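Local coordinates for 43.8 kDa insecticidal crystal protein (PDB 4JP0) that forms, together with its partner Cry34Ab1, a binary insecticidal toxin active on western corn rootworm, whose larval midgut epithelium is probably the primary target, at residues 87-91 and 102-106; 226-230 and 295-299; 204-208 and 278-282; 242-247 and 330-334. The contacts are given in a common frame with arbitrary orientation. Where two conformers were deposited one is given. Numbering follows the deposited sequence.

Contact 1 (87-91 and 102-106)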
loop_
_atom_site.group_PDB
_atom_site.type_symbol
_atom_site.label_atom_id
_atom_site.label_comp_id
_atom_site.label_asym_id
_atom_site.label_seq_id
_atom_site.Cartn_x
_atom_site.Cartn_y
_atom_site.Cartn_z
ATOM N N SER A 87 -7.546 15.722 -9.837
ATOM C CA SER A 87 -6.276 16.406 -10.115
ATOM C C SER A 87 -6.191 17.806 -9.507
ATOM O O SER A 87 -5.098 18.288 -9.183
ATOM C CB SER A 87 -5.998 16.463 -11.622
ATOM O OG SER A 87 -6.641 17.569 -12.244
ATOM N N ILE A 88 -7.348 18.430 -9.319
ATOM C CA ILE A 88 -7.388 19.793 -8.795
ATOM C C ILE A 88 -7.066 19.881 -7.338
ATOM O O ILE A 88 -7.251 20.946 -6.754
ATOM C CB ILE A 88 -8.782 20.376 -8.951
ATOM C CG1 ILE A 88 -9.760 19.561 -8.074
ATOM C CG2 ILE A 88 -9.189 20.442 -10.423
ATOM C CD1 ILE A 88 -11.111 20.290 -7.733
ATOM N N GLN A 89 -6.689 18.775 -6.704
ATOM C CA GLN A 89 -6.260 18.872 -5.318
ATOM C C GLN A 89 -4.751 18.661 -5.200
ATOM O O GLN A 89 -4.222 18.620 -4.104
ATOM C CB GLN A 89 -7.001 17.857 -4.468
ATOM C CG GLN A 89 -8.508 18.142 -4.411
ATOM C CD GLN A 89 -9.271 17.052 -3.706
ATOM O OE1 GLN A 89 -8.732 15.983 -3.455
ATOM N NE2 GLN A 89 -10.521 17.308 -3.401
ATOM N N LYS A 90 -4.064 18.496 -6.331
ATOM C CA LYS A 90 -2.598 18.251 -6.287
ATOM C C LYS A 90 -1.763 19.530 -6.430
ATOM O O LYS A 90 -2.065 20.397 -7.259
ATOM C CB LYS A 90 -2.180 17.249 -7.378
ATOM C CG LYS A 90 -2.891 15.881 -7.282
ATOM C CD LYS A 90 -2.234 14.868 -8.245
ATOM C CE LYS A 90 -2.635 15.175 -9.661
ATOM N NZ LYS A 90 -2.077 14.195 -10.722
ATOM N N TRP A 91 -0.705 19.652 -5.649
ATOM C CA TRP A 91 0.111 20.866 -5.659
ATOM C C TRP A 91 1.586 20.559 -5.834
ATOM O O TRP A 91 2.048 19.463 -5.483
ATOM C CB TRP A 91 -0.069 21.629 -4.317
ATOM C CG TRP A 91 -1.514 21.956 -4.077
ATOM C CD1 TRP A 91 -2.446 21.168 -3.487
ATOM C CD2 TRP A 91 -2.182 23.142 -4.487
ATOM N NE1 TRP A 91 -3.666 21.797 -3.495
ATOM C CE2 TRP A 91 -3.526 23.022 -4.099
ATOM C CE3 TRP A 91 -1.769 24.311 -5.139
ATOM C CZ2 TRP A 91 -4.469 24.030 -4.331
ATOM C CZ3 TRP A 91 -2.701 25.313 -5.368
ATOM C CH2 TRP A 91 -4.033 25.157 -4.987
ATOM N N ILE A 102 3.588 28.273 -5.029
ATOM C CA ILE A 102 2.699 27.136 -4.820
ATOM C C ILE A 102 1.879 27.008 -6.076
ATOM O O ILE A 102 1.112 27.892 -6.432
ATOM C CB ILE A 102 1.827 27.312 -3.538
ATOM C CG1 ILE A 102 2.741 27.340 -2.310
ATOM C CG2 ILE A 102 0.849 26.152 -3.420
ATOM C CD1 ILE A 102 2.083 27.839 -0.983
ATOM N N GLN A 103 2.072 25.900 -6.773
ATOM C CA GLN A 103 1.463 25.755 -8.087
ATOM C C GLN A 103 0.443 24.607 -8.128
ATOM O O GLN A 103 0.716 23.477 -7.691
ATOM C CB GLN A 103 2.567 25.488 -9.088
ATOM C CG GLN A 103 2.084 25.261 -10.547
ATOM C CD GLN A 103 3.250 25.141 -11.500
ATOM O OE1 GLN A 103 4.078 26.045 -11.594
ATOM N NE2 GLN A 103 3.327 24.013 -12.204
ATOM N N SER A 104 -0.730 24.913 -8.658
ATOM C CA SER A 104 -1.761 23.893 -8.846
ATOM C C SER A 104 -1.387 22.929 -9.993
ATOM O O SER A 104 -0.592 23.257 -10.892
ATOM C CB SER A 104 -3.107 24.572 -9.168
ATOM O OG SER A 104 -4.065 23.613 -9.631
ATOM N N ASP A 105 -1.956 21.736 -9.944
ATOM C CA ASP A 105 -1.856 20.796 -11.050
ATOM C C ASP A 105 -2.263 21.427 -12.379
ATOM O O ASP A 105 -1.771 21.017 -13.431
ATOM C CB ASP A 105 -2.790 19.600 -10.836
ATOM C CG ASP A 105 -2.534 18.517 -11.843
ATOM O OD1 ASP A 105 -3.351 18.320 -12.784
ATOM O OD2 ASP A 105 -1.474 17.863 -11.795
ATOM N N ASN A 106 -3.146 22.416 -12.345
ATOM C CA ASN A 106 -3.573 23.076 -13.565
ATOM C C ASN A 106 -2.555 24.091 -14.115
ATOM O O ASN A 106 -2.805 24.744 -15.126
ATOM C CB ASN A 106 -4.965 23.696 -13.403
ATOM C CG ASN A 106 -4.963 24.956 -12.594
ATOM O OD1 ASN A 106 -3.912 25.449 -12.167
ATOM N ND2 ASN A 106 -6.152 25.498 -12.367
HETATM O O HOH W 1 -4.292 21.970 -7.443
#

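Contact 2 (226-230 and 295-299)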
loop_
_atom_site.group_PDB
_atom_site.type_symbol
_atom_site.label_atom_id
_atom_site.label_comp_id
_atom_site.label_asym_id
_atom_site.label_seq_id
_atom_site.Cartn_x
_atom_site.Cartn_y
_atom_site.Cartn_z
ATOM N N LYS A 226 -1.531 -42.399 -11.495
ATOM C CA LYS A 226 -1.648 -40.954 -11.537
ATOM C C LYS A 226 -2.929 -40.674 -10.774
ATOM O O LYS A 226 -3.862 -41.476 -10.791
ATOM C CB LYS A 226 -1.841 -40.457 -12.974
ATOM C CG LYS A 226 -0.890 -41.055 -14.034
ATOM C CD LYS A 226 -1.025 -40.247 -15.356
ATOM C CE LYS A 226 0.156 -40.445 -16.332
ATOM N NZ LYS A 226 0.015 -39.565 -17.554
ATOM N N LYS A 227 -2.994 -39.543 -10.101
ATOM C CA LYS A 227 -4.198 -39.229 -9.352
ATOM C C LYS A 227 -4.517 -37.784 -9.605
ATOM O O LYS A 227 -3.643 -36.936 -9.527
ATOM C CB LYS A 227 -3.974 -39.475 -7.863
ATOM C CG LYS A 227 -5.162 -40.091 -7.154
ATOM C CD LYS A 227 -4.915 -40.201 -5.662
ATOM C CE LYS A 227 -5.841 -41.226 -5.018
ATOM N NZ LYS A 227 -5.631 -41.279 -3.540
ATOM N N SER A 228 -5.765 -37.526 -9.974
ATOM C CA SER A 228 -6.216 -36.184 -10.246
ATOM C C SER A 228 -6.695 -35.578 -8.937
ATOM O O SER A 228 -7.210 -36.280 -8.065
ATOM C CB SER A 228 -7.343 -36.206 -11.294
ATOM O OG SER A 228 -7.579 -34.889 -11.778
ATOM N N TYR A 229 -6.491 -34.275 -8.782
ATOM C CA TYR A 229 -6.945 -33.613 -7.577
ATOM C C TYR A 229 -7.134 -32.120 -7.805
ATOM O O TYR A 229 -6.800 -31.578 -8.867
ATOM C CB TYR A 229 -5.969 -33.865 -6.418
ATOM C CG TYR A 229 -4.639 -33.151 -6.535
ATOM C CD1 TYR A 229 -4.398 -31.954 -5.841
ATOM C CD2 TYR A 229 -3.613 -33.667 -7.317
ATOM C CE1 TYR A 229 -3.186 -31.303 -5.941
ATOM C CE2 TYR A 229 -2.382 -33.004 -7.423
ATOM C CZ TYR A 229 -2.178 -31.825 -6.734
ATOM O OH TYR A 229 -0.956 -31.172 -6.812
ATOM N N THR A 230 -7.682 -31.461 -6.802
ATOM C CA THR A 230 -7.886 -30.036 -6.895
ATOM C C THR A 230 -7.448 -29.377 -5.592
ATOM O O THR A 230 -7.655 -29.912 -4.501
ATOM C CB THR A 230 -9.374 -29.757 -7.183
ATOM O OG1 THR A 230 -9.582 -28.359 -7.360
ATOM C CG2 THR A 230 -10.228 -30.093 -5.976
ATOM N N GLU A 295 -7.670 -25.220 -8.718
ATOM C CA GLU A 295 -6.888 -25.527 -9.888
ATOM C C GLU A 295 -6.810 -27.023 -10.019
ATOM O O GLU A 295 -6.435 -27.726 -9.073
ATOM C CB GLU A 295 -5.484 -24.933 -9.785
ATOM C CG GLU A 295 -4.666 -25.085 -11.062
ATOM C CD GLU A 295 -5.310 -24.417 -12.267
ATOM O OE1 GLU A 295 -6.181 -23.544 -12.061
ATOM O OE2 GLU A 295 -4.954 -24.765 -13.426
ATOM N N GLN A 296 -7.179 -27.517 -11.189
ATOM C CA GLN A 296 -7.109 -28.957 -11.430
ATOM C C GLN A 296 -5.647 -29.317 -11.601
ATOM O O GLN A 296 -4.901 -28.595 -12.266
ATOM C CB GLN A 296 -7.901 -29.316 -12.687
ATOM C CG GLN A 296 -7.961 -30.808 -13.001
ATOM C CD GLN A 296 -8.829 -31.090 -14.222
ATOM O OE1 GLN A 296 -9.460 -30.173 -14.770
ATOM N NE2 GLN A 296 -8.871 -32.350 -14.646
ATOM N N SER A 297 -5.204 -30.400 -10.979
ATOM C CA SER A 297 -3.828 -30.795 -11.160
ATOM C C SER A 297 -3.704 -32.294 -11.113
ATOM O O SER A 297 -4.688 -33.010 -10.908
ATOM C CB SER A 297 -2.904 -30.146 -10.132
ATOM O OG SER A 297 -1.588 -30.080 -10.650
ATOM N N GLU A 298 -2.492 -32.776 -11.321
ATOM C CA GLU A 298 -2.298 -34.209 -11.373
ATOM C C GLU A 298 -0.971 -34.544 -10.725
ATOM O O GLU A 298 -0.040 -33.742 -10.802
ATOM C CB GLU A 298 -2.286 -34.664 -12.838
ATOM C CG GLU A 298 -3.123 -35.896 -13.097
ATOM C CD GLU A 298 -2.851 -36.540 -14.452
ATOM O OE1 GLU A 298 -1.792 -36.261 -15.066
ATOM O OE2 GLU A 298 -3.698 -37.345 -14.890
ATOM N N ILE A 299 -0.914 -35.699 -10.056
ATOM C CA ILE A 299 0.333 -36.235 -9.522
ATOM C C ILE A 299 0.544 -37.587 -10.153
ATOM O O ILE A 299 -0.366 -38.421 -10.181
ATOM C CB ILE A 299 0.313 -36.485 -8.001
ATOM C CG1 ILE A 299 -0.076 -35.253 -7.212
ATOM C CG2 ILE A 299 1.682 -37.012 -7.553
ATOM C CD1 ILE A 299 0.766 -34.015 -7.497
HETATM O O HOH W 2 0.258 -31.174 -8.988
#

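Contact 3 (204-208 and 278-282)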
loop_
_atom_site.group_PDB
_atom_site.type_symbol
_atom_site.label_atom_id
_atom_site.label_comp_id
_atom_site.label_asym_id
_atom_site.label_seq_id
_atom_site.Cartn_x
_atom_site.Cartn_y
_atom_site.Cartn_z
ATOM N N ILE A 204 0.683 2.676 8.916
ATOM C CA ILE A 204 1.688 1.738 8.449
ATOM C C ILE A 204 1.017 0.622 7.655
ATOM O O ILE A 204 0.098 -0.056 8.134
ATOM C CB ILE A 204 2.431 1.125 9.651
ATOM C CG1 ILE A 204 3.160 2.211 10.416
ATOM C CG2 ILE A 204 3.496 0.085 9.201
ATOM C CD1 ILE A 204 3.639 1.733 11.827
ATOM N N LEU A 205 1.452 0.461 6.421
ATOM C CA LEU A 205 0.949 -0.619 5.558
ATOM C C LEU A 205 2.130 -1.617 5.343
ATOM O O LEU A 205 3.214 -1.263 4.849
ATOM C CB LEU A 205 0.414 -0.025 4.246
ATOM C CG LEU A 205 -0.061 -0.980 3.152
ATOM C CD1 LEU A 205 -1.093 -1.987 3.681
ATOM C CD2 LEU A 205 -0.608 -0.191 1.938
ATOM N N LYS A 206 1.907 -2.861 5.762
ATOM C CA LYS A 206 2.925 -3.884 5.712
ATOM C C LYS A 206 2.512 -4.937 4.731
ATOM O O LYS A 206 1.300 -5.187 4.546
ATOM C CB LYS A 206 2.988 -4.595 7.060
ATOM C CG LYS A 206 3.188 -3.710 8.251
ATOM C CD LYS A 206 3.515 -4.576 9.464
ATOM C CE LYS A 206 3.532 -3.765 10.738
ATOM N NZ LYS A 206 3.952 -4.550 11.906
ATOM N N LYS A 207 3.519 -5.557 4.128
ATOM C CA LYS A 207 3.320 -6.737 3.272
ATOM C C LYS A 207 4.170 -7.900 3.773
ATOM O O LYS A 207 5.406 -7.822 3.738
ATOM C CB LYS A 207 3.665 -6.481 1.800
ATOM C CG LYS A 207 3.105 -7.595 0.907
ATOM C CD LYS A 207 3.553 -7.532 -0.582
ATOM C CE LYS A 207 4.980 -8.057 -0.777
ATOM N NZ LYS A 207 5.399 -8.044 -2.221
ATOM N N TYR A 208 3.514 -8.959 4.253
ATOM C CA TYR A 208 4.190 -10.167 4.684
ATOM C C TYR A 208 3.978 -11.242 3.659
ATOM O O TYR A 208 2.926 -11.284 2.991
ATOM C CB TYR A 208 3.587 -10.692 5.978
ATOM C CG TYR A 208 3.835 -9.830 7.200
ATOM C CD1 TYR A 208 2.859 -8.950 7.685
ATOM C CD2 TYR A 208 5.037 -9.891 7.879
ATOM C CE1 TYR A 208 3.113 -8.147 8.822
ATOM C CE2 TYR A 208 5.263 -9.105 9.009
ATOM C CZ TYR A 208 4.299 -8.241 9.468
ATOM O OH TYR A 208 4.552 -7.464 10.610
ATOM N N GLU A 278 7.664 0.315 -2.713
ATOM C CA GLU A 278 7.940 0.043 -1.308
ATOM C C GLU A 278 7.290 -1.244 -0.807
ATOM O O GLU A 278 7.783 -1.887 0.129
ATOM C CB GLU A 278 7.591 1.274 -0.432
ATOM C CG GLU A 278 8.459 2.494 -0.790
ATOM C CD GLU A 278 8.144 3.745 0.030
ATOM O OE1 GLU A 278 7.433 3.640 1.046
ATOM O OE2 GLU A 278 8.613 4.867 -0.344
ATOM N N LEU A 279 6.204 -1.663 -1.434
ATOM C CA LEU A 279 5.623 -2.946 -1.054
ATOM C C LEU A 279 5.976 -4.064 -2.014
ATOM O O LEU A 279 5.723 -5.234 -1.716
ATOM C CB LEU A 279 4.122 -2.825 -0.910
ATOM C CG LEU A 279 3.678 -1.833 0.165
ATOM C CD1 LEU A 279 2.175 -1.827 0.264
ATOM C CD2 LEU A 279 4.312 -2.200 1.522
ATOM N N LYS A 280 6.586 -3.700 -3.139
ATOM C CA LYS A 280 6.962 -4.672 -4.179
ATOM C C LYS A 280 5.782 -5.471 -4.653
ATOM O O LYS A 280 5.821 -6.721 -4.703
ATOM C CB LYS A 280 8.095 -5.611 -3.722
ATOM C CG LYS A 280 9.199 -4.889 -2.976
ATOM C CD LYS A 280 10.078 -5.870 -2.219
ATOM C CE LYS A 280 11.489 -5.314 -2.014
ATOM N NZ LYS A 280 12.531 -6.366 -2.347
ATOM N N ILE A 281 4.734 -4.750 -5.025
ATOM C CA ILE A 281 3.537 -5.366 -5.561
ATOM C C ILE A 281 3.393 -4.866 -6.989
ATOM O O ILE A 281 3.468 -3.672 -7.238
ATOM C CB ILE A 281 2.334 -4.911 -4.748
ATOM C CG1 ILE A 281 2.368 -5.522 -3.345
ATOM C CG2 ILE A 281 1.049 -5.308 -5.434
ATOM C CD1 ILE A 281 1.390 -4.864 -2.431
ATOM N N GLU A 282 3.222 -5.788 -7.923
ATOM C CA GLU A 282 3.088 -5.430 -9.321
ATOM C C GLU A 282 1.709 -4.853 -9.612
ATOM O O GLU A 282 0.740 -5.145 -8.916
ATOM C CB GLU A 282 3.310 -6.688 -10.180
ATOM C CG GLU A 282 4.763 -7.144 -10.182
ATOM C CD GLU A 282 5.033 -8.349 -11.065
ATOM O OE1 GLU A 282 4.062 -8.992 -11.557
ATOM O OE2 GLU A 282 6.240 -8.652 -11.266
#

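Contact 4 (242-247 and 330-334)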
loop_
_atom_site.group_PDB
_atom_site.type_symbol
_atom_site.label_atom_id
_atom_site.label_comp_id
_atom_site.label_asym_id
_atom_site.label_seq_id
_atom_site.Cartn_x
_atom_site.Cartn_y
_atom_site.Cartn_z
ATOM N N THR A 242 -12.790 -4.869 3.004
ATOM C CA THR A 242 -11.461 -4.797 3.576
ATOM C C THR A 242 -10.530 -3.819 2.912
ATOM O O THR A 242 -10.476 -2.716 3.317
ATOM C CB THR A 242 -10.789 -6.154 3.629
ATOM O OG1 THR A 242 -10.732 -6.724 2.341
ATOM C CG2 THR A 242 -11.497 -7.000 4.491
ATOM N N ILE A 243 -9.850 -4.235 1.873
ATOM C CA ILE A 243 -8.912 -3.404 1.119
ATOM C C ILE A 243 -9.517 -2.327 0.210
ATOM O O ILE A 243 -9.008 -1.186 0.152
ATOM C CB ILE A 243 -7.895 -4.287 0.374
ATOM C CG1 ILE A 243 -6.717 -3.455 -0.116
ATOM C CG2 ILE A 243 -8.537 -5.106 -0.744
ATOM C CD1 ILE A 243 -5.398 -4.175 -0.001
ATOM N N ILE A 244 -10.584 -2.653 -0.508
ATOM C CA ILE A 244 -11.177 -1.641 -1.356
ATOM C C ILE A 244 -11.760 -0.517 -0.511
ATOM O O ILE A 244 -11.435 0.644 -0.696
ATOM C CB ILE A 244 -12.284 -2.212 -2.260
ATOM C CG1 ILE A 244 -11.740 -3.320 -3.145
ATOM C CG2 ILE A 244 -12.901 -1.059 -3.107
ATOM C CD1 ILE A 244 -12.858 -4.186 -3.796
ATOM N N ASN A 245 -12.638 -0.827 0.424
ATOM C CA ASN A 245 -13.249 0.299 1.131
ATOM C C ASN A 245 -12.271 1.032 2.056
ATOM O O ASN A 245 -12.518 2.171 2.423
ATOM C CB ASN A 245 -14.533 -0.123 1.864
ATOM C CG ASN A 245 -15.819 -0.077 0.937
ATOM O OD1 ASN A 245 -15.782 0.348 -0.243
ATOM N ND2 ASN A 245 -16.939 -0.520 1.489
ATOM N N THR A 246 -11.159 0.399 2.420
ATOM C CA THR A 246 -10.192 1.048 3.313
ATOM C C THR A 246 -9.117 1.840 2.583
ATOM O O THR A 246 -8.773 2.932 3.008
ATOM C CB THR A 246 -9.504 0.028 4.270
ATOM O OG1 THR A 246 -10.491 -0.766 4.949
ATOM C CG2 THR A 246 -8.845 0.748 5.408
ATOM N N LEU A 247 -8.585 1.294 1.492
ATOM C CA LEU A 247 -7.488 1.930 0.755
ATOM C C LEU A 247 -7.783 2.261 -0.704
ATOM O O LEU A 247 -6.981 2.920 -1.353
ATOM C CB LEU A 247 -6.265 1.027 0.784
ATOM C CG LEU A 247 -5.629 0.824 2.173
ATOM C CD1 LEU A 247 -4.577 -0.258 2.108
ATOM C CD2 LEU A 247 -5.057 2.175 2.688
ATOM N N ILE A 330 -6.220 -2.224 11.484
ATOM C CA ILE A 330 -7.594 -1.903 11.127
ATOM C C ILE A 330 -8.044 -2.684 9.884
ATOM O O ILE A 330 -9.215 -2.657 9.531
ATOM C CB ILE A 330 -7.828 -0.380 10.945
ATOM C CG1 ILE A 330 -7.095 0.163 9.718
ATOM C CG2 ILE A 330 -7.383 0.365 12.160
ATOM C CD1 ILE A 330 -7.727 1.447 9.144
ATOM N N MET A 331 -7.113 -3.389 9.250
ATOM C CA MET A 331 -7.439 -4.130 8.054
ATOM C C MET A 331 -6.373 -5.169 7.720
ATOM O O MET A 331 -5.189 -4.911 7.872
ATOM C CB MET A 331 -7.597 -3.180 6.866
ATOM C CG MET A 331 -8.214 -3.899 5.665
ATOM S SD MET A 331 -6.931 -4.580 4.594
ATOM C CE MET A 331 -6.565 -2.935 3.949
ATOM N N GLN A 332 -6.800 -6.335 7.247
ATOM C CA GLN A 332 -5.862 -7.329 6.728
ATOM C C GLN A 332 -6.536 -8.115 5.641
ATOM O O GLN A 332 -7.744 -8.309 5.686
ATOM C CB GLN A 332 -5.450 -8.316 7.803
ATOM C CG GLN A 332 -6.635 -8.997 8.481
ATOM C CD GLN A 332 -6.252 -10.221 9.326
ATOM O OE1 GLN A 332 -5.148 -10.763 9.209
ATOM N NE2 GLN A 332 -7.171 -10.648 10.176
ATOM N N ILE A 333 -5.750 -8.593 4.687
ATOM C CA ILE A 333 -6.265 -9.489 3.659
ATOM C C ILE A 333 -5.130 -10.396 3.289
ATOM O O ILE A 333 -3.984 -9.936 3.179
ATOM C CB ILE A 333 -6.815 -8.728 2.419
ATOM C CG1 ILE A 333 -7.100 -9.708 1.272
ATOM C CG2 ILE A 333 -5.826 -7.711 1.957
ATOM C CD1 ILE A 333 -7.921 -9.098 0.093
ATOM N N GLN A 334 -5.432 -11.691 3.187
ATOM C CA GLN A 334 -4.456 -12.658 2.732
ATOM C C GLN A 334 -4.891 -13.222 1.381
ATOM O O GLN A 334 -6.078 -13.451 1.147
ATOM C CB GLN A 334 -4.293 -13.807 3.721
ATOM C CG GLN A 334 -3.566 -13.413 4.977
ATOM C CD GLN A 334 -4.498 -12.761 5.953
ATOM O OE1 GLN A 334 -5.621 -13.252 6.161
ATOM N NE2 GLN A 334 -4.054 -11.660 6.565
#

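Contact 1 (87-91 and 102-106)
Trp91 carries most of the apolar contact here. In its m rotamer, with chi2 near 86°, the indole leans across to the strand 102-104: Trp91 CE3 lies 3.6 Å from Ile102 CG2, and Trp91 CZ3 lies 3.9 Å from Ser104 CB. A flat, wide ring suits this place because the small Ser104, its antiparallel non-hydrogen-bonded partner, leaves room beside it. Val72, Ile59 and Leu123 pack round the same ring. Ser104 takes the t rotamer, which lets OG accept from Asn106 N at 3.1 Å in an ST turn and also meet water 1 at 2.7 Å. That water donates to Lys90 O at 2.7 Å, bridging the Lys90 backbone and the Ser104 side chain next to the direct bond from Asp105 N to Lys90 O (3.0 Å). Asp105, also t, sets its carboxylate between Ser87 and Lys90. Asp105 OD1 receives a weak bond from Ser87 OG (3.4 Å), while Lys90 bends (chi3 near -75°) to bring Lys90 NZ within 3.9 Å of Asp105 OD2, a long salt bridge. Gln89 points the other way. Its extended m, t chain lets OE1 accept from Ser83 N and NE2 donate to Asn71 OD1 and Thr81 O. Gln89, its buried amide tying neighbouring segments, and inward-packing Trp91, with Lys90 between them, form the QxW motif that recurs in the beta-trefoil of ricin B-type lectins.

Contact 2 (226-230 and 295-299)
Strands 225-234 and 292-301 pair here as a two-stranded antiparallel sheet of the toxin_10 region. Lys226 opens the pairing with a CA-H...O contact from its CA to Ile299 O (3.1 Å), its chain running out beside Glu298. Lys227 makes a hydrogen-bonded pair with Ile299, N to O at 2.9 Å and O to N at 3.0 Å; its ammonium group reaches Ala220 O. Ser228, opposite Glu298, shares the exposed face with Thr230 and Gln296, where hydrophilic side chains suit solvent. Tyr229 N bonds Ser297 O at 3.1 Å and Tyr229 O accepts from Ser297 N at 2.9 Å. On the other face, Ser297 CB sits over its p-rotamer ring (CH-pi, 4.2 Å to the centroid), and Tyr229 CE2 approaches Ile299 CG1 at 3.2 Å. Its hydroxyl bonds Tyr341 OH. Thr230, in a non-hydrogen-bonded pair with Gln296, makes a CA-H...O contact from its CA to Glu295 O (3.5 Å). Water 2 links Tyr229 OH (2.5 Å) with Ser297 OG (2.7 Å) and donates to Glu298 O at 3.2 Å.

Contact 3 (204-208 and 278-282)
This is a buried strand-to-helix contact near the middle of the molecule, in which strand 202-221 meets the chain as it leaves helix 272-279. Alternation along the strand sends Leu205 and Lys207 toward the helix and Lys206 away. Leu205 CD2 touches Leu279 CD1 at 3.6 Å, and Leu279 CD2 lies 3.6 Å from Leu205 O; branched aliphatic chains fill this space without demanding polar partners. The strand is an inner member of the four-stranded antiparallel sheet of the toxin_10 region, a long beta-rich domain of the aerolysin-like kind, and Leu205 bonds through its backbone to Thr179 of strand 174-182. A buried lysine needs an acceptor, and Lys207 NZ finds one in Leu279 O at 2.9 Å. Lys280, with positive phi (56°), turns the chain out of the helix and leaves its O 2.8 Å from Lys207 NZ. Lys207 CD also packs on Ile281 CG1 at 3.6 Å. Away from the helix, Lys206 makes a salt bridge with Glu327 and donates from NZ to Tyr208 OH at 3.2 Å.

Contact 4 (242-247 and 330-334)
Strand 330-334 passes helix 242-247 with the segment axes 8.4 Å apart and their directions at 141°. Ile330 begins the contact at its margin, with CD1 4.0 Å from Thr246 CG2. Together with Met331 it faces Leu320 of the neighbouring strand in a classic beta bulge. Met331 is the central residue: its CG lies 3.5 Å from Thr242 O, and its CE reaches Ile243 CA at 3.7 Å and Leu247 CD1 at 3.8 Å. A flexible, unbranched thioether suits this place, since it can bend between the helix side chains. Gln332 points away and accepts at OE1 from Gln334 NE2 (3.0 Å). Ile333 returns to the helix, its CG2 4.1 Å from Ile243 CD1. On the helix, Thr246 OG1 donates to Thr242 O at 2.5 Å while its methyl meets Ile330; Thr242 OG1 likewise bonds Asp238 O. Ile243 and Leu247 continue onto Leu318 and Leu320 of strand 307-323. A short helix, with a wider pi-type turn at 242-244, thus packs on one face of the antiparallel sheet, over its outer strand 327-346 and the strands beside it: alpha-on-beta packing through largely apolar side chains, with Met331 at the middle, in the beta-rich toxin_10 domain.

Contact 1 closes first along the chain and stands apart in the beta-trefoil; its centre is 28 Å from that of contact 3 and 29 Å from that of contact 4. The other three interleave: 204-208, 226-230 and 242-247 come in that order, and their partners 278-282, 295-299 and 330-334 follow much later, so the toxin_10 region is knit by crossing long-range pairings. Contacts 3 and 4, with centres 13 Å apart, share the four-stranded sheet and touch where Leu205 CD2 meets Leu247 CD1 at 4.0 Å. The centre of contact 2 lies about 33 Å from the centres of both and about 55 Å from that of contact 1, on the opposite side of the chain's centre, which reflects an elongated molecule.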